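Local coordinates for protein 5-formaminoimidazole-4-carboxamide-1-(beta)-D-ribofuranosyl 5'-monophosphate synthetase (PDB 2R7K) that catalyses the ATP- and formate-dependent, folate-independent formylation of AICAR to FAICAR in purine biosynthesis, at residues F207-F212 with L223-R228; F294-L299 with L306-M311. All blocks are in the same frame, centred on the assembly; numbering follows the deposited sequence.

From the N terminus, the chain reaches contact 1 first: strand 205-214 runs out, turns and comes back as strand 219-230, so that 207-212 and 223-228 close a beta hairpin. Contact 2 opens only after that hairpin is complete, once strand 253-263 and helix 268-285 have passed; there 294-299 and 306-311 close a second hairpin. The two are in series, neither nested nor crossed, yet they adjoin in space, because strand 292-300 lies beside strand 205-214 in one five-stranded antiparallel sheet of the ATP-grasp region. S298 OG bonds to F207 O across this seam, and R228 packs against Q297 where the AICAR and nucleotide sites meet.

Contact 1: F207-F212 with L223-R228. With AMZ (aminoimidazole 4-carboxamide ribonucleotide), chain F.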
loop_
_atom_site.group_PDB
_atom_site.type_symbol
_atom_site.label_atom_id
_atom_site.label_comp_id
_atom_site.label_asym_id
_atom_site.label_seq_id
_atom_site.Cartn_x
_atom_site.Cartn_y
_atom_site.Cartn_z
ATOM N N PHE A 207 10.977 20.169 22.441
ATOM C CA PHE A 207 10.315 18.935 22.011
ATOM C C PHE A 207 8.943 18.869 22.657
ATOM O O PHE A 207 8.833 18.693 23.866
ATOM C CB PHE A 207 11.123 17.715 22.425
ATOM C CG PHE A 207 12.494 17.667 21.822
ATOM C CD1 PHE A 207 12.708 17.051 20.601
ATOM C CD2 PHE A 207 13.574 18.236 22.480
ATOM C CE1 PHE A 207 13.974 16.998 20.046
ATOM C CE2 PHE A 207 14.843 18.193 21.921
ATOM C CZ PHE A 207 15.039 17.570 20.701
ATOM N N CYS A 208 7.901 19.057 21.850
ATOM C CA CYS A 208 6.538 18.795 22.285
ATOM C C CYS A 208 6.233 17.326 21.991
ATOM O O CYS A 208 6.052 16.935 20.848
ATOM C CB CYS A 208 5.561 19.728 21.576
ATOM S SG CYS A 208 6.017 21.503 21.750
ATOM N N ILE A 209 6.212 16.510 23.031
ATOM C CA ILE A 209 6.145 15.064 22.851
ATOM C C ILE A 209 4.706 14.573 22.943
ATOM O O ILE A 209 4.011 14.810 23.934
ATOM C CB ILE A 209 7.050 14.358 23.866
ATOM C CG1 ILE A 209 8.484 14.883 23.712
ATOM C CG2 ILE A 209 7.011 12.848 23.667
ATOM C CD1 ILE A 209 9.362 14.661 24.931
ATOM N N HIS A 210 4.252 13.910 21.888
ATOM C CA HIS A 210 2.871 13.455 21.830
ATOM C C HIS A 210 2.772 11.971 22.182
ATOM O O HIS A 210 3.300 11.099 21.472
ATOM C CB HIS A 210 2.248 13.777 20.467
ATOM C CG HIS A 210 2.429 15.208 20.050
ATOM N ND1 HIS A 210 1.608 16.227 20.493
ATOM C CD2 HIS A 210 3.345 15.790 19.240
ATOM C CE1 HIS A 210 2.012 17.372 19.974
ATOM N NE2 HIS A 210 3.062 17.134 19.208
ATOM N N TYR A 211 2.110 11.701 23.300
ATOM C CA TYR A 211 1.913 10.340 23.782
ATOM C C TYR A 211 0.460 9.897 23.599
ATOM O O TYR A 211 -0.443 10.716 23.429
ATOM C CB TYR A 211 2.232 10.226 25.275
ATOM C CG TYR A 211 3.600 10.657 25.745
ATOM C CD1 TYR A 211 4.578 9.721 26.023
ATOM C CD2 TYR A 211 3.895 12.003 25.968
ATOM C CE1 TYR A 211 5.829 10.107 26.484
ATOM C CE2 TYR A 211 5.147 12.399 26.425
ATOM C CZ TYR A 211 6.103 11.450 26.681
ATOM O OH TYR A 211 7.339 11.828 27.134
ATOM N N PHE A 212 0.240 8.591 23.675
ATOM C CA PHE A 212 -1.104 8.041 23.716
ATOM C C PHE A 212 -1.116 6.947 24.773
ATOM O O PHE A 212 -0.325 6.002 24.701
ATOM C CB PHE A 212 -1.509 7.475 22.349
ATOM C CG PHE A 212 -2.957 7.040 22.262
ATOM C CD1 PHE A 212 -3.924 7.907 21.816
ATOM C CD2 PHE A 212 -3.337 5.761 22.633
ATOM C CE1 PHE A 212 -5.246 7.513 21.721
ATOM C CE2 PHE A 212 -4.658 5.367 22.549
ATOM C CZ PHE A 212 -5.613 6.246 22.098
ATOM N N LEU A 223 3.905 8.700 19.890
ATOM C CA LEU A 223 3.337 8.886 18.556
ATOM C C LEU A 223 4.118 9.859 17.672
ATOM O O LEU A 223 4.241 9.650 16.462
ATOM C CB LEU A 223 1.863 9.306 18.653
ATOM C CG LEU A 223 0.835 8.165 18.640
ATOM C CD1 LEU A 223 0.860 7.474 17.296
ATOM C CD2 LEU A 223 1.089 7.149 19.753
ATOM N N GLY A 224 4.654 10.916 18.268
ATOM C CA GLY A 224 5.457 11.867 17.504
ATOM C C GLY A 224 5.917 13.064 18.313
ATOM O O GLY A 224 5.630 13.164 19.509
ATOM N N MET A 225 6.633 13.974 17.652
ATOM C CA MET A 225 7.160 15.177 18.310
ATOM C C MET A 225 7.186 16.328 17.326
ATOM O O MET A 225 7.439 16.117 16.132
ATOM C CB MET A 225 8.596 14.947 18.769
ATOM C CG MET A 225 8.782 13.810 19.735
ATOM S SD MET A 225 10.523 13.623 20.091
ATOM C CE MET A 225 10.440 12.249 21.263
ATOM N N ASP A 226 6.954 17.537 17.834
ATOM C CA ASP A 226 7.137 18.765 17.058
ATOM C C ASP A 226 7.837 19.840 17.894
ATOM O O ASP A 226 7.906 19.746 19.119
ATOM C CB ASP A 226 5.785 19.322 16.574
ATOM C CG ASP A 226 4.953 19.944 17.711
ATOM O OD1 ASP A 226 4.388 19.173 18.514
ATOM O OD2 ASP A 226 4.826 21.199 17.788
ATOM N N LYS A 227 8.353 20.864 17.220
ATOM C CA LYS A 227 8.752 22.091 17.895
ATOM C C LYS A 227 7.814 23.210 17.455
ATOM O O LYS A 227 7.340 23.229 16.321
ATOM C CB LYS A 227 10.216 22.443 17.616
ATOM C CG LYS A 227 10.500 23.048 16.250
ATOM C CD LYS A 227 11.983 23.425 16.114
ATOM C CE LYS A 227 12.169 24.590 15.154
ATOM N NZ LYS A 227 13.569 25.086 15.110
ATOM N N ARG A 228 7.535 24.129 18.366
ATOM C CA ARG A 228 6.589 25.200 18.104
ATOM C C ARG A 228 7.218 26.213 17.174
ATOM O O ARG A 228 8.443 26.383 17.159
ATOM C CB ARG A 228 6.189 25.894 19.409
ATOM C CG ARG A 228 5.523 24.982 20.416
ATOM C CD ARG A 228 4.166 24.538 19.912
ATOM N NE ARG A 228 3.299 24.111 21.005
ATOM C CZ ARG A 228 2.732 22.911 21.099
ATOM N NH1 ARG A 228 2.921 22.000 20.155
ATOM N NH2 ARG A 228 1.963 22.631 22.142
HETATM O O5 AMZ F . 0.413 23.924 18.293
HETATM C C6 AMZ F . -0.556 24.329 17.648
HETATM N N2 AMZ F . -0.652 24.328 16.318
HETATM C C3A AMZ F . -1.769 24.888 18.367
HETATM C C7A AMZ F . -1.909 24.980 19.731
HETATM N N3 AMZ F . -1.013 24.597 20.638
HETATM N N1 AMZ F . -2.866 25.365 17.798
HETATM C C5 AMZ F . -3.683 25.751 18.787
HETATM N N AMZ F . -3.101 25.514 19.970
HETATM C C1 AMZ F . -3.678 25.787 21.294
HETATM C C2 AMZ F . -3.452 27.248 21.683
HETATM C C3 AMZ F . -4.787 27.907 21.391
HETATM O O2 AMZ F . -5.017 28.927 22.362
HETATM O O1 AMZ F . -3.194 27.300 23.088
HETATM O O AMZ F . -5.109 25.570 21.177
HETATM C C AMZ F . -5.785 26.764 21.612
HETATM C C4 AMZ F . -7.005 26.939 20.704
HETATM O O3 AMZ F . -6.591 26.971 19.341
HETATM P P AMZ F . -7.274 27.987 18.314
HETATM O OP1 AMZ F . -8.726 27.763 18.075
HETATM O O4 AMZ F . -7.008 29.475 18.899
HETATM O OP2 AMZ F . -6.420 27.882 16.945
#
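H210 and D226 carry the polar side of this antiparallel hairpin. The imidazole NE2 donates to D226 OD1 at 2.5 Å, with the carboxylate at the ring's edge and the two planes only 18° apart. With CG of D226 tucked between its backbone N and carbonyl carbon (chi1 72°), the carboxylate swings toward the neighbouring strand to meet the ring. Its second oxygen, OD2, uses the syn lone pair to take R228 NH1 at 3.1 Å, a salt bridge lying close to the guanidinium plane; D316 pairs with NH2 of the same arginine. The carboxylate thus links the histidine to an arginine that D316 also holds. The guanidinium lies between C208 SG on one face and AMZ O5 on the other, both offset toward its rim, with NH1 3.7 Å from O5.

Backbone bonds set the register. C208 and D226 form a hydrogen-bonded pair, C208 N reaching D226 O at 2.8 Å, and H210 N binds G224 O at the same length. H210 O receives L223 N at 2.9 Å and, weakly, G224 N: a classic beta bulge.

Apolar contacts hold the opposite face. The extended M225 chain runs beside I209, CE touching CG1 at 4.1 Å, while SD makes an oblique Met-aromatic contact with the F207 ring. Back on the side of H210, beside the bulge, L223 CD2 meets F212 CB.

The hairpin lies inside the sheet, with strand 292-300 beside 207-212 and strand 253-263 beside 223-228, while helix 339-353 packs on H210, F212 and L223.

Contact 2: F294-L299 with L306-M311; sequences FCLQSL and LVVFEM. With ACP (phosphomethylphosphonic acid adenylate ester), chain E.
Q297 reaches from the centre of strand 292-300 past F309 and E310 to the bound nucleotide analogue. Its CB sits over the F309 ring in a CH-pi contact, 4.2 Å from the centroid. CG passes beside E310 O; further out, CD lies 3.6 Å from E310 CB, the two side chains running alongside each other, and OE1 rests 3.3 Å from E310 CG. At the tip NE2 donates to ACP O1B at 3.3 Å.

The backbone beneath is a classic beta bulge: Q297 O accepts F309 N at 3.0 Å and, weakly, E310 N. The same carbonyl oxygen lies 3.2 Å above the F309 ring plane, toward the rim. CG of F309 stands between its backbone N and carbonyl carbon (chi1 63°), which turns the ring back against L299 CD1 and the ribose, CE1 being 3.6 Å from ACP C3'. An alanine in place of F309 is likely to open a gap between L299 CD1 and the ribose and leave Q297 CB without its ring face.

The bulge sets Q297 and E310 side by side near the phosphates, E310 CD 3.5 Å from ACP O2B, consistent with their predicted role in binding magnesium.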
loop_
_atom_site.group_PDB
_atom_site.type_symbol
_atom_site.label_atom_id
_atom_site.label_comp_id
_atom_site.label_asym_id
_atom_site.label_seq_id
_atom_site.Cartn_x
_atom_site.Cartn_y
_atom_site.Cartn_z
ATOM N N PHE A 294 -1.961 12.661 25.121
ATOM C CA PHE A 294 -1.466 13.742 25.971
ATOM C C PHE A 294 -0.091 14.189 25.504
ATOM O O PHE A 294 0.643 13.422 24.879
ATOM C CB PHE A 294 -1.472 13.365 27.465
ATOM C CG PHE A 294 -0.468 12.305 27.853
ATOM C CD1 PHE A 294 0.799 12.658 28.288
ATOM C CD2 PHE A 294 -0.807 10.959 27.817
ATOM C CE1 PHE A 294 1.724 11.690 28.659
ATOM C CE2 PHE A 294 0.109 9.979 28.198
ATOM C CZ PHE A 294 1.376 10.344 28.622
ATOM N N CYS A 295 0.241 15.440 25.802
ATOM C CA CYS A 295 1.479 16.047 25.328
ATOM C C CYS A 295 2.299 16.615 26.481
ATOM O O CYS A 295 1.759 17.310 27.345
ATOM C CB CYS A 295 1.141 17.162 24.337
ATOM S SG CYS A 295 2.554 18.016 23.646
ATOM N N LEU A 296 3.591 16.300 26.509
ATOM C CA LEU A 296 4.536 17.032 27.349
ATOM C C LEU A 296 5.295 18.028 26.482
ATOM O O LEU A 296 5.988 17.638 25.546
ATOM C CB LEU A 296 5.531 16.092 28.026
ATOM C CG LEU A 296 4.958 15.125 29.060
ATOM C CD1 LEU A 296 6.106 14.381 29.707
ATOM C CD2 LEU A 296 4.130 15.862 30.097
ATOM N N GLN A 297 5.157 19.314 26.787
ATOM C CA GLN A 297 5.874 20.357 26.060
ATOM C C GLN A 297 7.147 20.694 26.818
ATOM O O GLN A 297 7.115 21.279 27.898
ATOM C CB GLN A 297 4.985 21.582 25.898
ATOM C CG GLN A 297 3.697 21.274 25.163
ATOM C CD GLN A 297 2.588 22.231 25.507
ATOM O OE1 GLN A 297 1.572 21.838 26.089
ATOM N NE2 GLN A 297 2.770 23.499 25.158
ATOM N N SER A 298 8.277 20.305 26.257
ATOM C CA SER A 298 9.515 20.335 27.005
ATOM C C SER A 298 10.639 21.129 26.340
ATOM O O SER A 298 10.554 21.517 25.172
ATOM C CB SER A 298 9.974 18.908 27.291
ATOM O OG SER A 298 10.335 18.252 26.090
ATOM N N LEU A 299 11.678 21.392 27.119
ATOM C CA LEU A 299 12.886 21.992 26.609
ATOM C C LEU A 299 14.034 21.124 27.051
ATOM O O LEU A 299 14.101 20.719 28.205
ATOM C CB LEU A 299 13.046 23.417 27.136
ATOM C CG LEU A 299 12.036 24.410 26.566
ATOM C CD1 LEU A 299 11.942 25.670 27.432
ATOM C CD2 LEU A 299 12.374 24.739 25.111
ATOM N N LEU A 306 15.115 16.843 29.952
ATOM C CA LEU A 306 13.914 17.458 29.406
ATOM C C LEU A 306 13.146 18.156 30.518
ATOM O O LEU A 306 12.779 17.536 31.508
ATOM C CB LEU A 306 13.033 16.403 28.716
ATOM C CG LEU A 306 13.634 15.738 27.464
ATOM C CD1 LEU A 306 12.900 14.441 27.130
ATOM C CD2 LEU A 306 13.596 16.699 26.277
ATOM N N VAL A 307 12.922 19.455 30.354
ATOM C CA VAL A 307 12.201 20.232 31.346
ATOM C C VAL A 307 10.828 20.582 30.798
ATOM O O VAL A 307 10.704 21.237 29.763
ATOM C CB VAL A 307 12.972 21.525 31.739
ATOM C CG1 VAL A 307 12.197 22.328 32.777
ATOM C CG2 VAL A 307 14.357 21.179 32.263
ATOM N N VAL A 308 9.796 20.147 31.503
ATOM C CA VAL A 308 8.425 20.328 31.046
ATOM C C VAL A 308 7.856 21.654 31.530
ATOM O O VAL A 308 7.625 21.842 32.724
ATOM C CB VAL A 308 7.525 19.182 31.564
ATOM C CG1 VAL A 308 6.121 19.302 31.008
ATOM C CG2 VAL A 308 8.145 17.839 31.234
ATOM N N PHE A 309 7.613 22.567 30.596
ATOM C CA PHE A 309 7.079 23.871 30.938
ATOM C C PHE A 309 5.580 23.921 30.726
ATOM O O PHE A 309 4.926 24.900 31.090
ATOM C CB PHE A 309 7.755 24.966 30.110
ATOM C CG PHE A 309 7.516 24.854 28.622
ATOM C CD1 PHE A 309 6.378 25.399 28.044
ATOM C CD2 PHE A 309 8.457 24.245 27.799
ATOM C CE1 PHE A 309 6.159 25.316 26.671
ATOM C CE2 PHE A 309 8.247 24.159 26.425
ATOM C CZ PHE A 309 7.097 24.696 25.865
ATOM N N GLU A 310 5.041 22.863 30.127
ATOM C CA GLU A 310 3.620 22.804 29.824
ATOM C C GLU A 310 3.192 21.360 29.520
ATOM O O GLU A 310 4.025 20.504 29.229
ATOM C CB GLU A 310 3.304 23.732 28.646
ATOM C CG GLU A 310 1.848 24.115 28.518
ATOM C CD GLU A 310 1.303 24.763 29.778
ATOM O OE1 GLU A 310 0.129 24.505 30.116
ATOM O OE2 GLU A 310 2.048 25.527 30.429
ATOM N N MET A 311 1.895 21.098 29.618
ATOM C CA MET A 311 1.340 19.796 29.272
ATOM C C MET A 311 -0.113 19.950 28.871
ATOM O O MET A 311 -0.763 20.931 29.229
ATOM C CB MET A 311 1.430 18.829 30.451
ATOM C CG MET A 311 0.499 19.187 31.597
ATOM S SD MET A 311 -0.060 17.752 32.534
ATOM C CE MET A 311 -1.375 17.167 31.467
HETATM P PG ACP E . -0.546 28.655 24.152
HETATM O O1G ACP E . -1.126 30.002 23.786
HETATM O O2G ACP E . -1.518 27.756 24.882
HETATM O O3G ACP E . 0.181 27.980 23.010
HETATM P PB ACP E . 1.289 27.498 26.182
HETATM O O1B ACP E . 1.234 26.369 25.180
HETATM O O2B ACP E . 0.519 27.326 27.474
HETATM C C3B ACP E . 0.745 29.023 25.367
HETATM P PA ACP E . 3.449 28.874 27.437
HETATM O O1A ACP E . 3.866 28.305 28.768
HETATM O O2A ACP E . 2.570 30.095 27.347
HETATM O O3A ACP E . 2.845 27.655 26.567
HETATM O "O5'" ACP E . 4.783 29.202 26.618
HETATM C "C5'" ACP E . 4.712 29.966 25.424
HETATM C "C4'" ACP E . 6.065 29.809 24.767
HETATM O "O4'" ACP E . 7.064 30.453 25.564
HETATM C "C3'" ACP E . 6.487 28.349 24.698
HETATM O "O3'" ACP E . 6.014 27.692 23.514
HETATM C "C2'" ACP E . 7.997 28.440 24.743
HETATM O "O2'" ACP E . 8.490 28.647 23.420
HETATM C "C1'" ACP E . 8.265 29.682 25.589
HETATM N N9 ACP E . 8.503 29.271 26.988
HETATM C C8 ACP E . 7.535 28.943 27.866
HETATM N N7 ACP E . 8.061 28.598 29.064
HETATM C C5 ACP E . 9.399 28.713 28.961
HETATM C C6 ACP E . 10.551 28.519 29.865
HETATM N N6 ACP E . 10.373 28.108 31.143
HETATM N N1 ACP E . 11.784 28.747 29.367
HETATM C C2 ACP E . 11.977 29.154 28.095
HETATM N N3 ACP E . 10.973 29.356 27.219
HETATM C C4 ACP E . 9.686 29.149 27.587
#